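Local coordinates for protein serpin-ZX (Arabidopsis thaliana, PDB 3LE2) that inhibits target proteases such as metacaspase-9 through cleavage of its reactive centre loop and covalent trapping, and limits programmed cell death by restraining RD21A, at residues 27-32 with 194-199; 188-193 with 202-207; 220-225 with 239-244; 278-283 with 364-369; 370-375 with 386-391. One frame throughout, in Å; residues are numbered along the deposited sequence. Where two conformers were deposited one is given.

How the contacts relate
Contact 1 lies at the surface, contact 2 is partly buried, and contacts 3, 4 and 5 belong to the interior. Contacts 1 and 2 share the hairpin 189-207 of serpin sheet C: contact 2 zips its strands and contact 1 sets its turn against residues 27-32. Contact 4 adds the parallel pair at the other side of that sheet, and strand 200-207 hydrogen-bonds to strand 277-289 between contacts 2 and 4. Contacts 3 and 5 are hairpins of sheet B, joined directly because strands 236-243 and 370-376 are neighbours. Aromatic and aliphatic groups dominate in the core, waters and a threonine-carboxylate bond mark contact 2, while contact 1 brings Gln29 and Asn30 to Leu196 and Asp197.

Contact 1 (27-32 with 194-199); sequences VSQNSN and HLLDGN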
# COMPACT_ATOMS: atom_id res chain seq x y z
N VAL A 27 -4.74 -11.76 10.33
CA VAL A 27 -3.70 -11.55 11.33
C VAL A 27 -4.31 -11.49 12.72
O VAL A 27 -5.53 -11.40 12.86
CB VAL A 27 -2.82 -10.31 11.04
CG1 VAL A 27 -2.13 -10.46 9.69
CG2 VAL A 27 -3.65 -9.03 11.12
N SER A 28 -3.47 -11.57 13.75
CA SER A 28 -3.96 -11.53 15.12
C SER A 28 -4.51 -10.15 15.49
O SER A 28 -4.19 -9.14 14.85
CB SER A 28 -2.85 -11.91 16.10
OG SER A 28 -1.95 -10.84 16.22
N GLN A 29 -5.29 -10.11 16.55
CA GLN A 29 -5.95 -8.90 17.01
C GLN A 29 -5.03 -7.68 17.05
O GLN A 29 -5.40 -6.59 16.61
CB GLN A 29 -6.54 -9.12 18.40
CG GLN A 29 -7.31 -7.93 18.90
CD GLN A 29 -8.02 -8.21 20.19
OE1 GLN A 29 -7.42 -8.68 21.16
NE2 GLN A 29 -9.32 -7.93 20.23
N ASN A 30 -3.84 -7.88 17.60
CA ASN A 30 -2.92 -6.78 17.84
C ASN A 30 -1.79 -6.70 16.82
O ASN A 30 -0.75 -6.12 17.10
CB ASN A 30 -2.35 -6.88 19.26
CG ASN A 30 -3.44 -6.79 20.34
OD1 ASN A 30 -3.32 -7.40 21.41
ND2 ASN A 30 -4.50 -6.04 20.06
N SER A 31 -2.01 -7.26 15.63
CA SER A 31 -1.00 -7.23 14.56
C SER A 31 -1.17 -6.03 13.65
O SER A 31 -2.18 -5.90 12.97
CB SER A 31 -1.07 -8.50 13.70
OG SER A 31 -0.74 -9.67 14.44
N ASN A 32 -0.16 -5.17 13.60
CA ASN A 32 -0.15 -4.06 12.66
C ASN A 32 -0.15 -4.61 11.24
O ASN A 32 0.36 -5.70 11.00
CB ASN A 32 1.09 -3.20 12.89
CG ASN A 32 1.04 -2.45 14.20
OD1 ASN A 32 -0.04 -2.11 14.68
ND2 ASN A 32 2.20 -2.21 14.79
N HIS A 194 -4.49 2.63 23.86
CA HIS A 194 -5.47 1.64 24.30
C HIS A 194 -5.58 0.52 23.27
O HIS A 194 -6.09 0.73 22.17
CB HIS A 194 -6.84 2.29 24.55
CG HIS A 194 -6.83 3.34 25.62
ND1 HIS A 194 -6.34 4.61 25.42
CD2 HIS A 194 -7.21 3.29 26.92
CE1 HIS A 194 -6.43 5.30 26.54
NE2 HIS A 194 -6.96 4.53 27.46
N LEU A 195 -5.09 -0.66 23.65
CA LEU A 195 -5.12 -1.84 22.79
C LEU A 195 -6.53 -2.40 22.66
O LEU A 195 -7.37 -2.22 23.53
CB LEU A 195 -4.19 -2.91 23.37
CG LEU A 195 -2.80 -3.17 22.78
CD1 LEU A 195 -2.07 -1.92 22.35
CD2 LEU A 195 -1.97 -3.94 23.81
N LEU A 196 -6.80 -3.08 21.55
CA LEU A 196 -8.10 -3.70 21.33
C LEU A 196 -8.42 -4.81 22.35
O LEU A 196 -9.59 -5.08 22.65
CB LEU A 196 -8.19 -4.26 19.90
CG LEU A 196 -8.22 -3.25 18.75
CD1 LEU A 196 -8.03 -3.94 17.39
CD2 LEU A 196 -9.52 -2.43 18.78
N ASP A 197 -7.39 -5.45 22.89
CA ASP A 197 -7.61 -6.51 23.87
C ASP A 197 -8.00 -5.97 25.25
O ASP A 197 -8.09 -6.73 26.22
CB ASP A 197 -6.39 -7.46 23.97
CG ASP A 197 -5.15 -6.77 24.51
OD1 ASP A 197 -5.26 -5.62 25.00
OD2 ASP A 197 -4.06 -7.39 24.45
N GLY A 198 -8.23 -4.67 25.35
CA GLY A 198 -8.67 -4.07 26.60
C GLY A 198 -7.56 -3.46 27.45
O GLY A 198 -7.83 -2.62 28.31
N ASN A 199 -6.32 -3.88 27.23
CA ASN A 199 -5.20 -3.32 27.96
C ASN A 199 -4.66 -2.03 27.35
O ASN A 199 -5.02 -1.65 26.23
CB ASN A 199 -4.07 -4.35 28.04
CG ASN A 199 -4.56 -5.73 28.46
OD1 ASN A 199 -4.09 -6.75 27.95
ND2 ASN A 199 -5.52 -5.76 29.38
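Gln29 and Asn30, at the middle of a type I beta turn, meet Leu196 and Asp197, the middle pair of a second type I turn that closes the hairpin of strands 189-194 and 200-207 in serpin sheet C. Two surface turns meet here, mostly through side chains that cross one another. With CG anti to the backbone N (chi1 -177°) and an extended chain beyond it, Gln29 stretches over to the hairpin turn. Its CG packs 3.9 Å from Leu196 CB, and its OE1 stops 3.2 Å from Asp197 CB, the amide plane standing nearly upright to the carboxylate. Leu196 replies with its CD1, which lies 3.8 Å from Gln29 O; the same leucine also rests on Pro369 and Val389, so it ties the turn to the body of the protein. Asn30 brings its amide end up to Asp197 OD2, again with the two planes almost perpendicular, but the amide is probably turned over in the model, so its end atoms are not relied on. Two residues on, Asn32 fastens the first loop to the C-terminal tail through Val389 N and Asp390 O. On the hairpin side the carboxylate has an internal job: Asp197 OD1 accepts the backbone N-H of Asn199 in an Asx turn, at 3.0 Å and 160°, with the donor on the anti side and 30° out of the carboxylate plane.

Contact 2 (188-193 with 202-207); sequences TQEGEF and TAPFMT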
# COMPACT_ATOMS: atom_id res chain seq x y z
N THR A 188 7.57 15.50 22.01
CA THR A 188 7.18 14.11 22.11
C THR A 188 7.24 13.66 23.57
O THR A 188 8.23 13.91 24.26
CB THR A 188 8.10 13.23 21.27
OG1 THR A 188 8.11 13.71 19.92
CG2 THR A 188 7.65 11.77 21.31
N GLN A 189 6.18 13.01 24.04
CA GLN A 189 6.11 12.57 25.43
C GLN A 189 5.46 11.19 25.49
O GLN A 189 4.73 10.81 24.58
CB GLN A 189 5.30 13.56 26.27
CG GLN A 189 5.90 14.98 26.34
CD GLN A 189 7.25 15.04 27.05
OE1 GLN A 189 7.50 14.30 28.01
NE2 GLN A 189 8.13 15.93 26.59
N GLU A 190 5.73 10.44 26.55
CA GLU A 190 5.10 9.14 26.74
C GLU A 190 3.61 9.32 27.03
O GLU A 190 3.19 10.36 27.55
CB GLU A 190 5.77 8.35 27.87
CG GLU A 190 7.25 8.05 27.63
CD GLU A 190 7.50 7.29 26.33
OE1 GLU A 190 7.28 6.06 26.29
OE2 GLU A 190 7.95 7.92 25.36
N GLY A 191 2.81 8.31 26.67
CA GLY A 191 1.36 8.37 26.84
C GLY A 191 0.72 7.00 26.66
O GLY A 191 1.35 6.08 26.16
N GLU A 192 -0.54 6.87 27.06
CA GLU A 192 -1.22 5.58 26.99
C GLU A 192 -1.91 5.31 25.65
O GLU A 192 -2.72 6.12 25.18
CB GLU A 192 -2.24 5.45 28.14
CG GLU A 192 -1.59 5.44 29.53
CD GLU A 192 -0.44 4.43 29.67
OE1 GLU A 192 -0.71 3.21 29.72
OE2 GLU A 192 0.74 4.86 29.73
N PHE A 193 -1.58 4.18 25.04
CA PHE A 193 -2.31 3.71 23.86
C PHE A 193 -3.24 2.58 24.31
O PHE A 193 -2.84 1.68 25.05
CB PHE A 193 -1.33 3.23 22.78
CG PHE A 193 -2.00 2.86 21.48
CD1 PHE A 193 -2.09 3.77 20.45
CD2 PHE A 193 -2.54 1.59 21.30
CE1 PHE A 193 -2.71 3.44 19.27
CE2 PHE A 193 -3.16 1.25 20.12
CZ PHE A 193 -3.24 2.17 19.10
N THR A 202 2.34 2.05 27.28
CA THR A 202 2.95 3.38 27.26
C THR A 202 3.81 3.56 26.02
O THR A 202 4.68 2.73 25.73
CB THR A 202 3.80 3.63 28.52
OG1 THR A 202 2.96 3.55 29.68
CG2 THR A 202 4.43 5.01 28.47
N ALA A 203 3.58 4.64 25.29
CA ALA A 203 4.25 4.84 24.01
C ALA A 203 4.51 6.33 23.73
O ALA A 203 3.82 7.20 24.26
CB ALA A 203 3.41 4.21 22.89
N PRO A 204 5.52 6.62 22.89
CA PRO A 204 5.82 8.00 22.48
C PRO A 204 4.74 8.59 21.55
O PRO A 204 4.49 8.06 20.46
CB PRO A 204 7.15 7.87 21.70
CG PRO A 204 7.57 6.43 21.80
CD PRO A 204 6.40 5.63 22.24
N PHE A 205 4.09 9.66 21.99
CA PHE A 205 3.15 10.40 21.17
C PHE A 205 3.74 11.75 20.76
O PHE A 205 4.15 12.53 21.61
CB PHE A 205 1.86 10.67 21.93
CG PHE A 205 0.93 9.49 22.01
CD1 PHE A 205 -0.02 9.27 21.02
CD2 PHE A 205 0.97 8.62 23.09
CE1 PHE A 205 -0.90 8.21 21.09
CE2 PHE A 205 0.09 7.54 23.17
CZ PHE A 205 -0.85 7.34 22.17
N MET A 206 3.77 12.02 19.45
CA MET A 206 4.16 13.32 18.95
C MET A 206 3.01 14.30 19.14
O MET A 206 1.84 13.91 19.15
CB MET A 206 4.52 13.23 17.47
CG MET A 206 5.49 12.12 17.15
SD MET A 206 6.02 12.13 15.44
CE MET A 206 4.44 12.06 14.59
N THR A 207 3.33 15.58 19.28
CA THR A 207 2.31 16.61 19.40
C THR A 207 2.69 17.89 18.68
O THR A 207 3.83 18.04 18.22
CB THR A 207 1.99 16.96 20.87
OG1 THR A 207 0.79 17.75 20.92
CG2 THR A 207 3.14 17.73 21.50
O HOH W 1 6.22 16.13 19.08
O HOH W 2 7.64 3.81 25.24
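Thr202 OG1 donates to Glu192 OE2 at 2.6 Å, on the syn lone pair of the carboxylate, in a non-hydrogen-bonded pair of the antiparallel hairpin 189-194/200-207 of serpin sheet C. The Glu192 chain bends at chi2 (-50°), which turns CD toward Thr202. Backbone bonds carry the ladder: Phe205 N to Gln189 O at 2.9 Å, answered by Gln189 N to Phe205 O, then Ala203 N to Gly191 O at 2.8 Å, whose reverse partner, Gly191 N to Ala203 O, is weak at 126°. On the same face as Glu192, Glu190 also bends back; one water donates to its OE1 and to Thr202 O, and its CB touches Thr202 CG2 at 3.6 Å. Where the hairpin opens, Thr188 OG1 is bonded to Glu337 and accepts a hydrogen bond from a second water, which in turn accepts from Thr207 N. Strand 200-207 passes the pairing on, Met206 and Pro204 bonding to Ile279 and Lys281. Aromatic packing gathers around Phe205. It brings CD2 and CE2 against Gly191, with CD2 3.8 Å from Gly191 CA, and Gly191 O sits in the ring plane at its edge, 3.6 Å from CE2. Beyond, Phe193 crosses Phe205 at about a right angle, and Phe205 CZ comes to the edge of the Phe193 ring, 4.2 Å from CD1.

Contact 3 (220-225 with 239-244); sequences FKVLGL and YFYLPD
Strands 220-226 and 236-243 form an antiparallel hairpin in serpin sheet B, and Leu223 faces Phe240 as a hydrogen-bonded pair: Phe240 N donates to Leu223 O at 2.8 Å, and Leu223 N to Phe240 O. Lys221 and Leu242 repeat the exchange two residues along, with Leu242 N almost straight on Lys221 O (175°). Phe240 carries the packing on this face. Its CD2 lies 3.8 Å from Leu223 CD2, the two side chains running side by side, while Leu225 reaches across obliquely to put CD1 3.6 Å from CE2. Leu223 O stands in the ring plane at the edge of Phe240. Strand 361-365 closes over this face, Phe364 touching Lys221, Leu223, Phe240 and Leu242. The opposite face belongs to Val222, Tyr241 and Tyr239. CG1 of Val222 sits over one face of the Tyr241 ring, 4.1 Å above the plane and toward the rim, while CG2 approaches CD1 at 3.6 Å. Gly224 lets the Tyr239 ring lie close against the backbone, with CD1 3.5 Å from Gly224 CA. Helix 249-258 packs here, Leu252 meeting Phe220, Tyr241 and Pro243. The polar ends are held outside the pair: Tyr239 OH bonds to Asn377, and Lys221 NZ to Asp363 O. Asp244 OD1 stands 5.4 Å from Lys221 NZ, so any attraction between the charges is probably modest, and the hairpin's cohesion rests on its backbone ladder and on apolar contact along both faces.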
# COMPACT_ATOMS: atom_id res chain seq x y z
N PHE A 220 -16.13 9.24 13.56
CA PHE A 220 -14.69 9.21 13.34
C PHE A 220 -14.14 10.54 12.90
O PHE A 220 -14.88 11.47 12.63
CB PHE A 220 -14.33 8.16 12.29
CG PHE A 220 -14.94 8.40 10.93
CD1 PHE A 220 -16.26 8.03 10.67
CD2 PHE A 220 -14.20 8.99 9.92
CE1 PHE A 220 -16.82 8.25 9.41
CE2 PHE A 220 -14.77 9.23 8.65
CZ PHE A 220 -16.07 8.84 8.41
N LYS A 221 -12.82 10.62 12.86
CA LYS A 221 -12.14 11.80 12.36
C LYS A 221 -11.06 11.42 11.36
O LYS A 221 -10.59 10.28 11.35
CB LYS A 221 -11.55 12.60 13.50
CG LYS A 221 -12.59 13.19 14.43
CD LYS A 221 -11.92 13.69 15.69
CE LYS A 221 -12.94 13.89 16.79
NZ LYS A 221 -12.27 14.48 17.99
N VAL A 222 -10.69 12.37 10.51
CA VAL A 222 -9.59 12.14 9.58
C VAL A 222 -8.54 13.24 9.66
O VAL A 222 -8.87 14.43 9.71
CB VAL A 222 -10.09 12.03 8.14
CG1 VAL A 222 -8.91 11.74 7.20
CG2 VAL A 222 -11.14 10.93 8.03
N LEU A 223 -7.28 12.83 9.71
CA LEU A 223 -6.15 13.75 9.70
C LEU A 223 -5.32 13.51 8.45
O LEU A 223 -5.05 12.37 8.10
CB LEU A 223 -5.28 13.57 10.94
CG LEU A 223 -3.86 14.13 10.84
CD1 LEU A 223 -3.84 15.64 10.89
CD2 LEU A 223 -2.99 13.54 11.94
N GLY A 224 -4.96 14.58 7.74
CA GLY A 224 -4.06 14.46 6.61
C GLY A 224 -2.72 15.08 6.95
O GLY A 224 -2.67 16.19 7.49
N LEU A 225 -1.63 14.37 6.67
CA LEU A 225 -0.26 14.90 6.85
C LEU A 225 0.52 14.84 5.54
O LEU A 225 1.04 13.78 5.18
CB LEU A 225 0.52 14.13 7.92
CG LEU A 225 0.09 14.18 9.39
CD1 LEU A 225 0.98 13.30 10.21
CD2 LEU A 225 0.14 15.59 9.94
N TYR A 239 -2.99 9.69 5.52
CA TYR A 239 -4.25 9.96 6.16
C TYR A 239 -4.47 9.00 7.30
O TYR A 239 -4.14 7.80 7.20
CB TYR A 239 -5.39 9.89 5.13
CG TYR A 239 -5.27 10.97 4.08
CD1 TYR A 239 -5.67 12.28 4.34
CD2 TYR A 239 -4.72 10.69 2.84
CE1 TYR A 239 -5.52 13.27 3.39
CE2 TYR A 239 -4.59 11.66 1.88
CZ TYR A 239 -4.99 12.95 2.15
OH TYR A 239 -4.84 13.90 1.17
N PHE A 240 -5.00 9.54 8.40
CA PHE A 240 -5.30 8.78 9.60
C PHE A 240 -6.81 8.79 9.80
O PHE A 240 -7.41 9.86 9.85
CB PHE A 240 -4.64 9.41 10.83
CG PHE A 240 -3.14 9.48 10.74
CD1 PHE A 240 -2.35 8.68 11.55
CD2 PHE A 240 -2.52 10.35 9.86
CE1 PHE A 240 -0.98 8.74 11.48
CE2 PHE A 240 -1.14 10.42 9.79
CZ PHE A 240 -0.37 9.61 10.60
N TYR A 241 -7.40 7.60 9.90
CA TYR A 241 -8.82 7.46 10.12
C TYR A 241 -9.05 6.91 11.51
O TYR A 241 -8.82 5.73 11.78
CB TYR A 241 -9.46 6.56 9.06
CG TYR A 241 -9.12 6.99 7.65
CD1 TYR A 241 -10.06 7.66 6.85
CD2 TYR A 241 -7.86 6.75 7.12
CE1 TYR A 241 -9.74 8.07 5.55
CE2 TYR A 241 -7.53 7.14 5.83
CZ TYR A 241 -8.46 7.80 5.05
OH TYR A 241 -8.08 8.18 3.78
N LEU A 242 -9.53 7.80 12.38
CA LEU A 242 -9.61 7.55 13.81
C LEU A 242 -11.06 7.42 14.31
O LEU A 242 -11.77 8.41 14.42
CB LEU A 242 -8.90 8.69 14.54
CG LEU A 242 -8.69 8.60 16.05
CD1 LEU A 242 -7.74 7.47 16.38
CD2 LEU A 242 -8.16 9.93 16.59
N PRO A 243 -11.49 6.20 14.65
CA PRO A 243 -12.83 6.00 15.22
C PRO A 243 -12.96 6.79 16.51
O PRO A 243 -11.95 6.98 17.19
CB PRO A 243 -12.85 4.51 15.56
CG PRO A 243 -11.77 3.90 14.75
CD PRO A 243 -10.72 4.95 14.62
N ASP A 244 -14.16 7.25 16.84
CA ASP A 244 -14.38 7.90 18.13
C ASP A 244 -14.14 6.89 19.25
O ASP A 244 -13.51 7.21 20.26
CB ASP A 244 -15.80 8.47 18.22
CG ASP A 244 -16.03 9.62 17.24
OD1 ASP A 244 -15.05 10.10 16.64
OD2 ASP A 244 -17.19 10.04 17.07

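Contact 4 (278-283 with 364-369); sequences KIPKFK and FVADHP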
# COMPACT_ATOMS: atom_id res chain seq x y z
N LYS A 278 -2.49 14.46 19.38
CA LYS A 278 -1.49 13.44 19.71
C LYS A 278 -1.39 12.34 18.67
O LYS A 278 -2.38 11.66 18.37
CB LYS A 278 -1.80 12.84 21.08
CG LYS A 278 -1.70 13.82 22.23
CD LYS A 278 -0.28 14.30 22.45
CE LYS A 278 -0.21 15.37 23.53
NZ LYS A 278 -0.82 14.90 24.81
N ILE A 279 -0.18 12.14 18.15
CA ILE A 279 0.09 11.11 17.15
C ILE A 279 1.18 10.14 17.63
O ILE A 279 2.32 10.54 17.88
CB ILE A 279 0.54 11.76 15.82
CG1 ILE A 279 -0.47 12.79 15.37
CG2 ILE A 279 0.71 10.72 14.73
CD1 ILE A 279 -1.87 12.22 15.19
N PRO A 280 0.84 8.84 17.77
CA PRO A 280 1.89 7.91 18.20
C PRO A 280 2.94 7.72 17.12
O PRO A 280 2.59 7.64 15.94
CB PRO A 280 1.13 6.60 18.40
CG PRO A 280 -0.05 6.71 17.48
CD PRO A 280 -0.46 8.16 17.58
N LYS A 281 4.21 7.63 17.52
CA LYS A 281 5.24 7.19 16.59
C LYS A 281 4.99 5.72 16.32
O LYS A 281 4.41 5.04 17.16
CB LYS A 281 6.64 7.36 17.20
CG LYS A 281 7.04 8.79 17.46
CD LYS A 281 8.46 8.89 18.00
CE LYS A 281 9.51 8.68 16.91
NZ LYS A 281 10.89 8.60 17.49
N PHE A 282 5.43 5.24 15.16
CA PHE A 282 5.49 3.79 14.92
C PHE A 282 6.41 3.47 13.75
O PHE A 282 6.68 4.31 12.90
CB PHE A 282 4.09 3.21 14.68
CG PHE A 282 3.31 3.92 13.62
CD1 PHE A 282 2.54 5.05 13.93
CD2 PHE A 282 3.34 3.48 12.30
CE1 PHE A 282 1.80 5.72 12.94
CE2 PHE A 282 2.60 4.15 11.31
CZ PHE A 282 1.84 5.26 11.63
N LYS A 283 6.91 2.24 13.72
CA LYS A 283 7.79 1.81 12.64
C LYS A 283 7.68 0.30 12.52
O LYS A 283 7.95 -0.42 13.47
CB LYS A 283 9.25 2.17 12.95
CG LYS A 283 10.21 1.83 11.82
CD LYS A 283 11.67 2.12 12.20
CE LYS A 283 12.57 2.12 10.97
NZ LYS A 283 14.00 2.44 11.27
N PHE A 364 -7.63 15.76 17.96
CA PHE A 364 -7.33 14.54 17.25
C PHE A 364 -6.28 13.82 18.10
O PHE A 364 -5.08 14.12 18.02
CB PHE A 364 -6.82 14.85 15.84
CG PHE A 364 -6.71 13.63 14.96
CD1 PHE A 364 -7.75 13.27 14.12
CD2 PHE A 364 -5.57 12.83 15.00
CE1 PHE A 364 -7.66 12.14 13.32
CE2 PHE A 364 -5.46 11.70 14.20
CZ PHE A 364 -6.52 11.36 13.36
N VAL A 365 -6.73 12.90 18.93
CA VAL A 365 -5.83 12.19 19.84
C VAL A 365 -5.85 10.70 19.52
O VAL A 365 -6.80 9.99 19.84
CB VAL A 365 -6.22 12.43 21.32
CG1 VAL A 365 -5.34 11.58 22.26
CG2 VAL A 365 -6.10 13.92 21.64
N ALA A 366 -4.80 10.24 18.86
CA ALA A 366 -4.81 8.89 18.31
C ALA A 366 -4.22 7.91 19.32
O ALA A 366 -3.19 7.28 19.07
CB ALA A 366 -4.03 8.85 17.01
N ASP A 367 -4.89 7.79 20.46
CA ASP A 367 -4.42 6.91 21.51
C ASP A 367 -5.14 5.57 21.44
O ASP A 367 -5.27 4.87 22.45
CB ASP A 367 -4.66 7.56 22.87
CG ASP A 367 -6.13 7.78 23.15
OD1 ASP A 367 -6.96 7.57 22.24
OD2 ASP A 367 -6.46 8.17 24.29
N HIS A 368 -5.62 5.23 20.26
CA HIS A 368 -6.25 3.93 20.03
C HIS A 368 -6.16 3.61 18.55
O HIS A 368 -5.76 4.47 17.76
CB HIS A 368 -7.68 3.92 20.55
CG HIS A 368 -8.52 5.05 20.05
ND1 HIS A 368 -8.40 6.34 20.53
CD2 HIS A 368 -9.50 5.09 19.12
CE1 HIS A 368 -9.26 7.12 19.91
NE2 HIS A 368 -9.95 6.39 19.05
N PRO A 369 -6.50 2.37 18.15
CA PRO A 369 -6.29 1.93 16.76
C PRO A 369 -6.99 2.77 15.69
O PRO A 369 -8.15 3.15 15.82
CB PRO A 369 -6.83 0.50 16.77
CG PRO A 369 -6.54 0.04 18.17
CD PRO A 369 -6.86 1.25 19.03
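Lys278 O accepts the backbone N-H of Ala366 at 2.8 Å and 171°, with the donor in the carbonyl plane, and Lys278 N returns a bond to Phe364 O at 2.9 Å. Together they make the parallel bridge of Lys278 with Val365, where strand 361-365, which begins within the C-terminal end of the reactive centre loop, joins strand 277-289 in serpin sheet C. On one face Lys278 CB touches Val365 CG1 at 3.9 Å. Ile279 turns CD1 to the edge of the Phe364 ring, equally near CD2 and CE2, and between the segments Pro280 sets CD 3.7 Å from Ala366 CB. The pairing ends at Ala366, the centre of an inverse gamma turn that swings the chain out of the sheet; Pro280 CD still lies 3.2 Å from Ala366 O. Just beyond, His368 ND1 donates to Asp367 OD1 at 2.6 Å, the carboxylate oxygen lying in the imidazole plane. His368 NE2 is bonded to Pro243 O of sheet B. With a carboxylate at one nitrogen and a carbonyl at the other, this buried imidazole may well be doubly protonated, its charge balanced by Asp367 as it links the two sheets.

Contact 5 (370-375 with 386-391); sequences FLLVVT and GQVVDP
Val388 lies over one face of the Phe370 ring, its CB 3.6 Å above the plane and toward the rim, a CH-pi contact 25° off the ring normal. Leu372 CD2, two residues along Phe370's own strand, is in plane at the ring edge in the one conformer given, so tentatively, and the ring of Phe240 meets Phe370 from the next strand. CG of Phe370 takes the crowded position between backbone N and carbonyl carbon (chi1 50°). Farther out, CE2 of the ring touches Val388 CG2 at 3.6 Å. Phe282 of strand 277-289 packs on this same face of the hairpin, against Phe370, Leu372 and Val388. The backbones of 370-376 and 382-388 form the last hairpin of serpin sheet B. Val388 N points almost straight down the carbonyl of Phe370 at 3.1 Å, whereas the return bond, Phe370 N to Val388 O, is weak at 3.4 Å. Leu372 N reaches Gly386 O at 2.8 Å from well above the carbonyl plane, and Gly386 N donates to Leu372 O. On the reverse face Leu371 CD2 comes 3.5 Å from Gly386 O and 4.1 Å from Gln387 CB, beneath helix 249-258. Gln387 NE2 is bonded to Ser31 O. All the touching residues are buried, and four main-chain bonds, one of them weak, join the strands together with apolar contact; the weak bond at Val388 is consistent with the strand ending there.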
# COMPACT_ATOMS: atom_id res chain seq x y z
N PHE A 370 -6.25 3.03 14.62
CA PHE A 370 -6.72 3.84 13.52
C PHE A 370 -6.27 3.22 12.21
O PHE A 370 -5.36 2.39 12.19
CB PHE A 370 -6.19 5.28 13.64
CG PHE A 370 -4.69 5.38 13.89
CD1 PHE A 370 -4.19 5.37 15.18
CD2 PHE A 370 -3.81 5.55 12.84
CE1 PHE A 370 -2.81 5.49 15.42
CE2 PHE A 370 -2.43 5.67 13.07
CZ PHE A 370 -1.93 5.65 14.37
N LEU A 371 -6.93 3.60 11.11
CA LEU A 371 -6.50 3.17 9.79
C LEU A 371 -5.53 4.17 9.23
O LEU A 371 -5.48 5.32 9.67
CB LEU A 371 -7.68 3.06 8.83
CG LEU A 371 -8.58 1.85 9.00
CD1 LEU A 371 -9.76 1.94 8.05
CD2 LEU A 371 -7.78 0.55 8.79
N LEU A 372 -4.74 3.71 8.26
CA LEU A 372 -3.74 4.52 7.59
C LEU A 372 -3.91 4.37 6.09
O LEU A 372 -4.14 3.27 5.59
CB LEU A 372 -2.33 4.02 7.93
CG LEU A 372 -1.75 4.27 9.31
CD1 LEU A 372 -0.33 3.71 9.35
CD2 LEU A 372 -1.76 5.75 9.62
N VAL A 373 -3.76 5.48 5.37
CA VAL A 373 -3.75 5.46 3.91
C VAL A 373 -2.72 6.46 3.37
O VAL A 373 -2.66 7.61 3.80
CB VAL A 373 -5.16 5.77 3.32
CG1 VAL A 373 -5.11 5.85 1.80
CG2 VAL A 373 -6.18 4.73 3.78
N VAL A 374 -1.87 6.01 2.45
CA VAL A 374 -0.90 6.89 1.82
C VAL A 374 -1.28 7.00 0.36
O VAL A 374 -1.38 5.99 -0.32
CB VAL A 374 0.56 6.40 1.95
CG1 VAL A 374 1.49 7.24 1.06
CG2 VAL A 374 1.04 6.43 3.40
N THR A 375 -1.52 8.22 -0.10
CA THR A 375 -1.98 8.41 -1.46
C THR A 375 -1.19 9.48 -2.16
O THR A 375 -0.62 10.38 -1.54
CB THR A 375 -3.43 8.91 -1.50
OG1 THR A 375 -3.45 10.25 -1.01
CG2 THR A 375 -4.32 8.05 -0.63
N GLY A 386 -3.08 0.58 5.72
CA GLY A 386 -2.61 -0.12 6.90
C GLY A 386 -3.47 0.13 8.13
O GLY A 386 -4.39 0.95 8.12
N GLN A 387 -3.16 -0.58 9.19
CA GLN A 387 -3.78 -0.33 10.48
C GLN A 387 -2.69 -0.33 11.53
O GLN A 387 -1.80 -1.18 11.51
CB GLN A 387 -4.82 -1.39 10.80
CG GLN A 387 -4.29 -2.76 11.22
CD GLN A 387 -5.41 -3.63 11.75
OE1 GLN A 387 -6.59 -3.28 11.62
NE2 GLN A 387 -5.07 -4.76 12.37
N VAL A 388 -2.76 0.64 12.44
CA VAL A 388 -1.88 0.69 13.60
C VAL A 388 -2.71 0.28 14.80
O VAL A 388 -3.60 1.02 15.24
CB VAL A 388 -1.30 2.12 13.81
CG1 VAL A 388 -0.37 2.16 15.01
CG2 VAL A 388 -0.56 2.58 12.57
N VAL A 389 -2.47 -0.94 15.29
CA VAL A 389 -3.20 -1.45 16.45
C VAL A 389 -2.29 -1.54 17.67
O VAL A 389 -2.76 -1.70 18.78
CB VAL A 389 -3.86 -2.83 16.18
CG1 VAL A 389 -5.00 -2.69 15.16
CG2 VAL A 389 -2.82 -3.85 15.71
N ASP A 390 -0.99 -1.42 17.44
CA ASP A 390 -0.01 -1.44 18.52
C ASP A 390 1.27 -0.74 18.08
O ASP A 390 2.09 -1.34 17.38
CB ASP A 390 0.29 -2.88 18.94
CG ASP A 390 1.47 -2.99 19.89
OD1 ASP A 390 2.02 -1.94 20.32
OD2 ASP A 390 1.84 -4.13 20.21
N PRO A 391 1.45 0.52 18.50
CA PRO A 391 2.57 1.39 18.12
C PRO A 391 3.91 0.86 18.60
O PRO A 391 4.94 1.28 18.08
CB PRO A 391 2.29 2.69 18.87
CG PRO A 391 0.96 2.54 19.49
CD PRO A 391 0.66 1.10 19.59